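Local coordinates for probable sulfate-binding lipoprotein SubI (Mycobacterium tuberculosis, PDB 6DDN), which probably serves as an extracytoplasmic lipoprotein carrier that binds sulfate and hands it to an uptake system, at residues 55-60 with 92-97; 107-110 with 114-117; 223-226 with 232-235. All coordinates share one frame; numbering follows the deposited sequence.

Contacts 1, 2 and 3 follow one another along the chain, each closing before the next opens, and all three reach the same mixed sheet. Contacts 1 and 2 lie about 7 Å apart between centres and touch: strands 53-58 and 106-108 are neighbours in the sheet, and helix 91-99 meets helix 113-120, where S95 OG bonds to D114 O. Contact 3 sits about 21 Å and 23 Å from their centres, on the opposite side of the chain's centre from contact 2. This spread suits the two-lobed fold of type 2 periplasmic binding proteins. A sulfate, probably from the crystallisation liquor, is bound by A60, S175, S177, G218 and Y236, consistent with a binding cleft between the lobes.

Contact 1: residues 55-60 with 92-97; sequences TLVAYA and ADQSRG. With SO4 (sulfate ion), chain C; SO4 (sulfate ion), chain E.
V57 and Q94 meet where helix 91-99 lies against strand 53-58, in the alpha/beta architecture of a periplasmic binding protein. The helix belongs to a beta-alpha-beta crossover: it links strands 83-88 and 106-108, which flank strand 53-58 and run parallel to it.

Apolar contact rests on one methyl. V57 holds CG1 anti to its backbone N (chi1 172°), which turns that branch to the helix, where it comes 3.8 Å from Q94 CB. V98 and K102 add to the packing round V57.

Polar contact is vaguer. The Q94 chain bends at chi2 (-85°) and crosses V57 at a slant, setting Q94 CG 3.5 Å from A58 O. The amide beyond it is probably turned over in the model, and its atoms carry no claim.

Charged groups lie beside the contact. Within the helix, R96 NH2 and D93 OD1 form a salt bridge of 2.9 Å; the acid lies at the guanidinium edge, in its plane, while A92 O stands over one face. The guanidinium also meets a sulfate edge-on, and R117 binds the same ion. After the strand, a second sulfate, also held by S175, S177, G218 and Y236, takes the A60 N-H through its O1 atom at 3.0 Å, with an N-H...O angle of 141°.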
ATOM      1  N   THR A  55      20.308  -1.167   0.180  1.00 59.49           N
ATOM      2  CA  THR A  55      19.259  -2.174   0.243  1.00 60.59           C
ATOM      3  C   THR A  55      17.944  -1.524   0.640  1.00 60.48           C
ATOM      4  O   THR A  55      17.868  -0.844   1.670  1.00 60.83           O
ATOM      5  CB  THR A  55      19.612  -3.282   1.237  1.00 61.53           C
ATOM      6  OG1 THR A  55      20.749  -4.009   0.756  1.00 70.91           O
ATOM      7  CG2 THR A  55      18.439  -4.234   1.407  1.00 58.16           C
ATOM      8  N   LEU A  56      16.916  -1.737  -0.175  1.00 60.90           N
ATOM      9  CA  LEU A  56      15.569  -1.273   0.119  1.00 55.06           C
ATOM     10  C   LEU A  56      14.744  -2.447   0.627  1.00 57.05           C
ATOM     11  O   LEU A  56      14.546  -3.430  -0.098  1.00 55.30           O
ATOM     12  CB  LEU A  56      14.914  -0.661  -1.119  1.00 49.30           C
ATOM     13  CG  LEU A  56      13.422  -0.359  -0.960  1.00 43.06           C
ATOM     14  CD1 LEU A  56      13.198   0.756   0.050  1.00 37.62           C
ATOM     15  CD2 LEU A  56      12.805  -0.000  -2.292  1.00 45.92           C
ATOM     16  N   VAL A  57      14.278  -2.350   1.865  1.00 55.35           N
ATOM     17  CA  VAL A  57      13.346  -3.314   2.435  1.00 56.38           C
ATOM     18  C   VAL A  57      11.953  -2.724   2.277  1.00 55.88           C
ATOM     19  O   VAL A  57      11.580  -1.786   2.989  1.00 62.37           O
ATOM     20  CB  VAL A  57      13.671  -3.623   3.902  1.00 58.72           C
ATOM     21  CG1 VAL A  57      12.576  -4.483   4.521  1.00 58.73           C
ATOM     22  CG2 VAL A  57      15.016  -4.322   4.007  1.00 61.14           C
ATOM     23  N   ALA A  58      11.187  -3.257   1.331  1.00 53.10           N
ATOM     24  CA  ALA A  58       9.868  -2.739   1.010  1.00 52.76           C
ATOM     25  C   ALA A  58       8.806  -3.785   1.314  1.00 55.91           C
ATOM     26  O   ALA A  58       9.102  -4.948   1.596  1.00 58.59           O
ATOM     27  CB  ALA A  58       9.786  -2.307  -0.461  1.00 50.76           C
ATOM     28  N   TYR A  59       7.545  -3.354   1.247  1.00 56.31           N
ATOM     29  CA  TYR A  59       6.431  -4.257   1.505  1.00 53.11           C
ATOM     30  C   TYR A  59       6.164  -5.143   0.291  1.00 49.22           C
ATOM     31  O   TYR A  59       7.037  -5.307  -0.565  1.00 48.35           O
ATOM     32  CB  TYR A  59       5.180  -3.475   1.931  1.00 53.12           C
ATOM     33  CG  TYR A  59       4.641  -2.460   0.943  1.00 48.82           C
ATOM     34  CD1 TYR A  59       5.337  -1.292   0.657  1.00 47.60           C
ATOM     35  CD2 TYR A  59       3.410  -2.652   0.331  1.00 50.97           C
ATOM     36  CE1 TYR A  59       4.835  -0.358  -0.236  1.00 46.82           C
ATOM     37  CE2 TYR A  59       2.901  -1.725  -0.556  1.00 52.91           C
ATOM     38  CZ  TYR A  59       3.616  -0.583  -0.840  1.00 47.58           C
ATOM     39  OH  TYR A  59       3.100   0.333  -1.729  1.00 46.12           O
ATOM     40  N   ALA A  60       4.966  -5.723   0.204  1.00 48.92           N
ATOM     41  CA  ALA A  60       4.764  -6.875  -0.667  1.00 49.83           C
ATOM     42  C   ALA A  60       4.484  -6.523  -2.123  1.00 48.15           C
ATOM     43  O   ALA A  60       4.699  -7.370  -2.995  1.00 48.62           O
ATOM     44  CB  ALA A  60       3.619  -7.740  -0.136  1.00 50.54           C
ATOM     45  N   ALA A  92       4.344  -5.691   7.791  1.00 58.91           N
ATOM     46  CA  ALA A  92       4.688  -5.742   9.209  1.00 60.84           C
ATOM     47  C   ALA A  92       5.844  -6.702   9.469  1.00 62.90           C
ATOM     48  O   ALA A  92       6.705  -6.430  10.313  1.00 65.56           O
ATOM     49  CB  ALA A  92       3.465  -6.137  10.035  1.00 60.77           C
ATOM     50  N   ASP A  93       5.877  -7.833   8.757  1.00 60.77           N
ATOM     51  CA  ASP A  93       6.996  -8.759   8.895  1.00 57.63           C
ATOM     52  C   ASP A  93       8.304  -8.103   8.477  1.00 56.61           C
ATOM     53  O   ASP A  93       9.339  -8.287   9.132  1.00 60.86           O
ATOM     54  CB  ASP A  93       6.744 -10.018   8.065  1.00 58.42           C
ATOM     55  CG  ASP A  93       5.694 -10.924   8.678  1.00 62.11           C
ATOM     56  OD1 ASP A  93       5.171 -10.587   9.762  1.00 64.64           O
ATOM     57  OD2 ASP A  93       5.396 -11.977   8.075  1.00 62.34           O
ATOM     58  N   GLN A  94       8.280  -7.330   7.389  1.00 54.74           N
ATOM     59  CA  GLN A  94       9.484  -6.633   6.951  1.00 53.40           C
ATOM     60  C   GLN A  94       9.903  -5.571   7.959  1.00 55.78           C
ATOM     61  O   GLN A  94      11.100  -5.370   8.196  1.00 59.33           O
ATOM     62  CB  GLN A  94       9.257  -6.009   5.574  1.00 50.28           C
ATOM     63  CG  GLN A  94       9.097  -7.019   4.451  1.00 52.35           C
ATOM     64  CD  GLN A  94      10.423  -7.472   3.872  1.00 55.87           C
ATOM     65  OE1 GLN A  94      10.967  -6.837   2.968  1.00 54.73           O
ATOM     66  NE2 GLN A  94      10.949  -8.578   4.391  1.00 59.95           N
ATOM     67  N   SER A  95       8.932  -4.882   8.563  1.00 54.97           N
ATOM     68  CA  SER A  95       9.254  -3.881   9.574  1.00 60.03           C
ATOM     69  C   SER A  95       9.925  -4.518  10.784  1.00 63.86           C
ATOM     70  O   SER A  95      10.914  -3.989  11.304  1.00 67.52           O
ATOM     71  CB  SER A  95       7.991  -3.132   9.992  1.00 60.93           C
ATOM     72  OG  SER A  95       8.298  -2.048  10.850  1.00 62.09           O
ATOM     73  N   ARG A  96       9.404  -5.658  11.242  1.00 62.51           N
ATOM     74  CA  ARG A  96      10.011  -6.342  12.377  1.00 64.10           C
ATOM     75  C   ARG A  96      11.419  -6.817  12.047  1.00 65.68           C
ATOM     76  O   ARG A  96      12.324  -6.722  12.883  1.00 67.42           O
ATOM     77  CB  ARG A  96       9.135  -7.516  12.811  1.00 65.57           C
ATOM     78  CG  ARG A  96       7.925  -7.089  13.604  1.00 68.43           C
ATOM     79  CD  ARG A  96       6.926  -8.214  13.769  1.00 71.25           C
ATOM     80  NE  ARG A  96       5.574  -7.681  13.896  1.00 72.63           N
ATOM     81  CZ  ARG A  96       4.566  -7.990  13.088  1.00 67.82           C
ATOM     82  NH1 ARG A  96       3.372  -7.446  13.280  1.00 63.06           N
ATOM     83  NH2 ARG A  96       4.746  -8.849  12.093  1.00 66.92           N
ATOM     84  N   GLY A  97      11.618  -7.333  10.832  1.00 64.94           N
ATOM     85  CA  GLY A  97      12.944  -7.775  10.435  1.00 62.72           C
ATOM     86  C   GLY A  97      13.996  -6.700  10.614  1.00 65.19           C
ATOM     87  O   GLY A  97      15.025  -6.919  11.256  1.00 70.64           O
TER
HETATM   88  S   SO4 C 401       1.509  -5.752   2.278  1.00 49.61           S
HETATM   89  O1  SO4 C 401       2.958  -5.862   2.417  1.00 48.23           O
HETATM   90  O2  SO4 C 401       1.188  -5.305   0.925  1.00 48.53           O
HETATM   91  O3  SO4 C 401       0.886  -7.050   2.517  1.00 48.17           O
HETATM   92  O4  SO4 C 401       1.003  -4.788   3.249  1.00 48.78           O
HETATM   93  S   SO4 E 403       5.205  -5.915  17.135  1.00 96.07           S
HETATM   94  O1  SO4 E 403       6.664  -5.917  17.171  1.00 95.22           O
HETATM   95  O2  SO4 E 403       4.742  -6.807  16.076  1.00 94.43           O
HETATM   96  O3  SO4 E 403       4.683  -6.377  18.418  1.00 99.57           O
HETATM   97  O4  SO4 E 403       4.724  -4.561  16.879  1.00 96.29           O

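Contact 2: residues 107-110 with 114-117; sequences VNFS and DIAR. With SO4 (sulfate ion), chain E.
F109 and D114 bring their CA atoms within 6.2 Å of each other as the chain leaves strand 106-108 and turns into helix 113-120, and the two segments meet through side chains. The F109 ring rests against the first residues of the helix: its CD2 atom lies 3.1 Å from D114 O and obliquely to it, and D114 CB is 3.5 Å from the same F109 CD2. Ring and carboxylate planes are nearly perpendicular, 88° apart. I115 bends at chi2 (-66°), which swings its terminal methyl back to the strand; I115 CD1 touches F109 CD2 at 3.5 Å and, roughly at right angles to that, V107 CG2 at 3.7 Å.

D114 is fixed at both carboxylate oxygens. OD2 bonds to S91 OG, and OD1 receives R117 NH2 at 3.1 Å in a nearly straight (165°), anti-side salt bridge. The far edge of the R117 guanidinium faces a sulfate, where NH1 and NE both donate to O4, R117 NH1 at 3.0 Å. This is a tight strand-to-helix connection of the alpha/beta lobe, and S110, just after the strand, lines the probable sulfate site: it touches the other sulfate and bonds through OG to the Y236 hydroxyl that also holds that ion.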
ATOM      1  N   VAL A 107      13.549   2.096   3.975  1.00 52.68           N
ATOM      2  CA  VAL A 107      12.317   1.371   4.241  1.00 47.91           C
ATOM      3  C   VAL A 107      11.203   2.008   3.429  1.00 47.73           C
ATOM      4  O   VAL A 107      11.153   3.234   3.283  1.00 50.38           O
ATOM      5  CB  VAL A 107      11.964   1.359   5.741  1.00 49.46           C
ATOM      6  CG1 VAL A 107      12.756   0.279   6.439  1.00 51.99           C
ATOM      7  CG2 VAL A 107      12.232   2.719   6.366  1.00 54.16           C
ATOM      8  N   ASN A 108      10.324   1.170   2.885  1.00 47.99           N
ATOM      9  CA  ASN A 108       9.135   1.621   2.164  1.00 48.71           C
ATOM     10  C   ASN A 108       8.031   0.625   2.502  1.00 48.30           C
ATOM     11  O   ASN A 108       7.986  -0.471   1.940  1.00 45.38           O
ATOM     12  CB  ASN A 108       9.380   1.700   0.663  1.00 47.40           C
ATOM     13  CG  ASN A 108       8.109   1.957  -0.120  1.00 48.55           C
ATOM     14  OD1 ASN A 108       7.800   1.249  -1.079  1.00 49.79           O
ATOM     15  ND2 ASN A 108       7.360   2.973   0.287  1.00 48.48           N
ATOM     16  N   PHE A 109       7.153   1.003   3.421  1.00 49.52           N
ATOM     17  CA  PHE A 109       6.183   0.075   3.976  1.00 49.34           C
ATOM     18  C   PHE A 109       4.769   0.458   3.559  1.00 51.39           C
ATOM     19  O   PHE A 109       4.512   1.551   3.051  1.00 54.13           O
ATOM     20  CB  PHE A 109       6.316   0.019   5.501  1.00 49.73           C
ATOM     21  CG  PHE A 109       7.584  -0.636   5.963  1.00 51.53           C
ATOM     22  CD1 PHE A 109       8.136  -1.680   5.239  1.00 52.95           C
ATOM     23  CD2 PHE A 109       8.234  -0.202   7.106  1.00 56.61           C
ATOM     24  CE1 PHE A 109       9.308  -2.290   5.650  1.00 53.52           C
ATOM     25  CE2 PHE A 109       9.407  -0.808   7.525  1.00 58.55           C
ATOM     26  CZ  PHE A 109       9.944  -1.852   6.793  1.00 55.32           C
ATOM     27  N   SER A 110       3.849  -0.485   3.770  1.00 57.24           N
ATOM     28  CA  SER A 110       2.464  -0.279   3.360  1.00 49.62           C
ATOM     29  C   SER A 110       1.800   0.822   4.173  1.00 51.33           C
ATOM     30  O   SER A 110       1.051   1.639   3.625  1.00 52.88           O
ATOM     31  CB  SER A 110       1.682  -1.585   3.496  1.00 50.80           C
ATOM     32  OG  SER A 110       0.294  -1.369   3.310  1.00 53.22           O
ATOM     33  N   ASP A 114       4.235   0.828  10.396  1.00 55.99           N
ATOM     34  CA  ASP A 114       5.426   0.032  10.134  1.00 54.76           C
ATOM     35  C   ASP A 114       6.683   0.889  10.052  1.00 56.85           C
ATOM     36  O   ASP A 114       7.792   0.349  10.130  1.00 55.72           O
ATOM     37  CB  ASP A 114       5.238  -0.777   8.852  1.00 50.87           C
ATOM     38  CG  ASP A 114       4.159  -1.835   8.987  1.00 52.16           C
ATOM     39  OD1 ASP A 114       4.004  -2.386  10.097  1.00 54.24           O
ATOM     40  OD2 ASP A 114       3.464  -2.114   7.989  1.00 51.66           O
ATOM     41  N   ILE A 115       6.535   2.201   9.894  1.00 53.24           N
ATOM     42  CA  ILE A 115       7.667   3.112  10.040  1.00 54.75           C
ATOM     43  C   ILE A 115       7.853   3.516  11.495  1.00 62.27           C
ATOM     44  O   ILE A 115       8.984   3.615  11.978  1.00 65.24           O
ATOM     45  CB  ILE A 115       7.483   4.347   9.134  1.00 53.95           C
ATOM     46  CG1 ILE A 115       7.382   3.930   7.666  1.00 52.02           C
ATOM     47  CG2 ILE A 115       8.632   5.317   9.320  1.00 55.35           C
ATOM     48  CD1 ILE A 115       8.651   3.317   7.115  1.00 49.30           C
ATOM     49  N   ALA A 116       6.746   3.736  12.210  1.00 50.24           N
ATOM     50  CA  ALA A 116       6.823   4.135  13.611  1.00 52.25           C
ATOM     51  C   ALA A 116       7.502   3.074  14.466  1.00 55.34           C
ATOM     52  O   ALA A 116       8.205   3.413  15.427  1.00 59.59           O
ATOM     53  CB  ALA A 116       5.424   4.435  14.147  1.00 51.93           C
ATOM     54  N   ARG A 117       7.301   1.792  14.148  1.00 51.99           N
ATOM     55  CA  ARG A 117       7.999   0.739  14.879  1.00 54.47           C
ATOM     56  C   ARG A 117       9.508   0.910  14.772  1.00 57.76           C
ATOM     57  O   ARG A 117      10.231   0.743  15.761  1.00 66.97           O
ATOM     58  CB  ARG A 117       7.578  -0.637  14.362  1.00 52.96           C
ATOM     59  CG  ARG A 117       8.348  -1.789  15.002  1.00 59.36           C
ATOM     60  CD  ARG A 117       8.080  -3.121  14.316  1.00 61.71           C
ATOM     61  NE  ARG A 117       6.721  -3.601  14.544  1.00 63.69           N
ATOM     62  CZ  ARG A 117       5.730  -3.484  13.665  1.00 65.06           C
ATOM     63  NH1 ARG A 117       4.524  -3.950  13.956  1.00 67.85           N
ATOM     64  NH2 ARG A 117       5.946  -2.903  12.492  1.00 61.91           N
TER
HETATM   65  S   SO4 E 403       5.205  -5.915  17.135  1.00 96.07           S
HETATM   66  O1  SO4 E 403       6.664  -5.917  17.171  1.00 95.22           O
HETATM   67  O2  SO4 E 403       4.742  -6.807  16.076  1.00 94.43           O
HETATM   68  O3  SO4 E 403       4.683  -6.377  18.418  1.00 99.57           O
HETATM   69  O4  SO4 E 403       4.724  -4.561  16.879  1.00 96.29           O

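Contact 3: residues 223-226 with 232-235; sequences DVFV and VLIS
F225, whose ring lies against L233, uses its backbone carbonyl near the end of helix 218-227 to accept a hydrogen bond from R147 NH2. The same arginine makes a cation-pi interaction with the F225 ring, so R147 grips this residue at its main chain and its side chain together.

Between the two segments themselves the contact is apolar, and their backbones come closest at F225 and L233, with CA atoms 6.7 Å apart. A chi1 of 180° points the F225 ring away from its own backbone N and toward the strand. L233 CB then sits over one ring face, 3.8 Å from the centroid and 21° off the ring normal. This CH-pi contact is displaced toward the rim, on the side of F225 CD1, which is the ring atom nearest to L233 CB at 3.6 Å. Beyond CB the leucine slants across the phenylalanine and runs back toward the helix, bringing L233 CD2 to 4.1 Å from F225 CB. One residue thus meets the aromatic side chain at two levels, CB above the ring and CD2 near the root.

Peptide groups of the strand border the ring farther out. V232 N approaches F225 CE1 at the edge, near the ring plane, 3.7 Å away. L233 N lies equally near that corner, 3.7 Å from F225 CE1.

Strand 232-236 runs between strand 138-147, its antiparallel neighbour and the source of R147, and strand 167-168, parallel to it. The chemistry is therefore split: L233 CB over one ring face gives the apolar contact, while R147, through F225 O and the ring, adds a polar and a cation-pi link from helix to sheet, and the electron-rich ring would probably stabilise the R147 charge.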
ATOM      1  N   ASP A 223      -1.787 -13.848  -5.299  1.00 54.95           N
ATOM      2  CA  ASP A 223      -1.410 -15.139  -5.864  1.00 52.73           C
ATOM      3  C   ASP A 223      -2.535 -16.158  -5.718  1.00 52.17           C
ATOM      4  O   ASP A 223      -2.974 -16.762  -6.703  1.00 47.79           O
ATOM      5  CB  ASP A 223      -0.136 -15.648  -5.189  1.00 56.18           C
ATOM      6  CG  ASP A 223       1.072 -14.778  -5.488  1.00 58.74           C
ATOM      7  OD1 ASP A 223       1.009 -13.980  -6.448  1.00 55.03           O
ATOM      8  OD2 ASP A 223       2.087 -14.893  -4.764  1.00 61.48           O
ATOM      9  N   VAL A 224      -3.019 -16.356  -4.490  1.00 58.66           N
ATOM     10  CA  VAL A 224      -4.056 -17.356  -4.260  1.00 55.79           C
ATOM     11  C   VAL A 224      -5.354 -16.963  -4.955  1.00 50.23           C
ATOM     12  O   VAL A 224      -6.161 -17.831  -5.309  1.00 51.52           O
ATOM     13  CB  VAL A 224      -4.261 -17.583  -2.750  1.00 56.19           C
ATOM     14  CG1 VAL A 224      -5.134 -16.493  -2.146  1.00 54.72           C
ATOM     15  CG2 VAL A 224      -4.862 -18.961  -2.500  1.00 60.05           C
ATOM     16  N   PHE A 225      -5.578 -15.666  -5.175  1.00 47.05           N
ATOM     17  CA  PHE A 225      -6.764 -15.257  -5.919  1.00 48.55           C
ATOM     18  C   PHE A 225      -6.617 -15.579  -7.399  1.00 49.14           C
ATOM     19  O   PHE A 225      -7.579 -16.014  -8.045  1.00 49.17           O
ATOM     20  CB  PHE A 225      -7.034 -13.766  -5.717  1.00 45.97           C
ATOM     21  CG  PHE A 225      -8.241 -13.267  -6.461  1.00 42.38           C
ATOM     22  CD1 PHE A 225      -9.506 -13.374  -5.905  1.00 44.25           C
ATOM     23  CD2 PHE A 225      -8.111 -12.698  -7.719  1.00 38.70           C
ATOM     24  CE1 PHE A 225     -10.616 -12.923  -6.589  1.00 46.85           C
ATOM     25  CE2 PHE A 225      -9.217 -12.247  -8.408  1.00 37.70           C
ATOM     26  CZ  PHE A 225     -10.471 -12.360  -7.844  1.00 49.90           C
ATOM     27  N   VAL A 226      -5.420 -15.371  -7.952  1.00 49.04           N
ATOM     28  CA  VAL A 226      -5.181 -15.679  -9.359  1.00 48.44           C
ATOM     29  C   VAL A 226      -5.355 -17.172  -9.613  1.00 50.60           C
ATOM     30  O   VAL A 226      -5.943 -17.580 -10.621  1.00 51.09           O
ATOM     31  CB  VAL A 226      -3.784 -15.185  -9.782  1.00 48.55           C
ATOM     32  CG1 VAL A 226      -3.236 -16.027 -10.923  1.00 48.09           C
ATOM     33  CG2 VAL A 226      -3.841 -13.716 -10.181  1.00 47.81           C
ATOM     34  N   VAL A 232     -13.762 -12.072  -4.894  1.00 60.16           N
ATOM     35  CA  VAL A 232     -13.303 -10.690  -4.947  1.00 56.53           C
ATOM     36  C   VAL A 232     -12.107 -10.551  -4.016  1.00 60.29           C
ATOM     37  O   VAL A 232     -12.143 -11.020  -2.873  1.00 70.30           O
ATOM     38  CB  VAL A 232     -14.418  -9.697  -4.564  1.00 56.25           C
ATOM     39  CG1 VAL A 232     -15.122 -10.150  -3.295  1.00 61.44           C
ATOM     40  CG2 VAL A 232     -13.857  -8.290  -4.404  1.00 50.49           C
ATOM     41  N   LEU A 233     -11.045  -9.928  -4.511  1.00 56.30           N
ATOM     42  CA  LEU A 233      -9.833  -9.690  -3.741  1.00 60.39           C
ATOM     43  C   LEU A 233      -9.712  -8.196  -3.472  1.00 56.74           C
ATOM     44  O   LEU A 233      -9.596  -7.400  -4.412  1.00 50.13           O
ATOM     45  CB  LEU A 233      -8.602 -10.206  -4.489  1.00 62.12           C
ATOM     46  CG  LEU A 233      -7.261  -9.550  -4.147  1.00 60.44           C
ATOM     47  CD1 LEU A 233      -6.743 -10.057  -2.811  1.00 61.13           C
ATOM     48  CD2 LEU A 233      -6.242  -9.788  -5.250  1.00 55.07           C
ATOM     49  N   ILE A 234      -9.754  -7.817  -2.199  1.00 59.34           N
ATOM     50  CA  ILE A 234      -9.503  -6.433  -1.816  1.00 55.12           C
ATOM     51  C   ILE A 234      -8.004  -6.185  -1.878  1.00 57.79           C
ATOM     52  O   ILE A 234      -7.217  -6.923  -1.274  1.00 64.16           O
ATOM     53  CB  ILE A 234     -10.062  -6.140  -0.416  1.00 58.97           C
ATOM     54  CG1 ILE A 234     -11.372  -6.893  -0.189  1.00 60.46           C
ATOM     55  CG2 ILE A 234     -10.289  -4.655  -0.242  1.00 57.65           C
ATOM     56  CD1 ILE A 234     -12.063  -6.524   1.109  1.00 64.42           C
ATOM     57  N   SER A 235      -7.600  -5.153  -2.614  1.00 54.70           N
ATOM     58  CA  SER A 235      -6.189  -4.969  -2.922  1.00 52.20           C
ATOM     59  C   SER A 235      -5.933  -3.507  -3.255  1.00 50.24           C
ATOM     60  O   SER A 235      -6.859  -2.699  -3.360  1.00 53.41           O
ATOM     61  CB  SER A 235      -5.762  -5.873  -4.081  1.00 50.59           C
ATOM     62  OG  SER A 235      -4.373  -5.765  -4.331  1.00 51.74           O
TER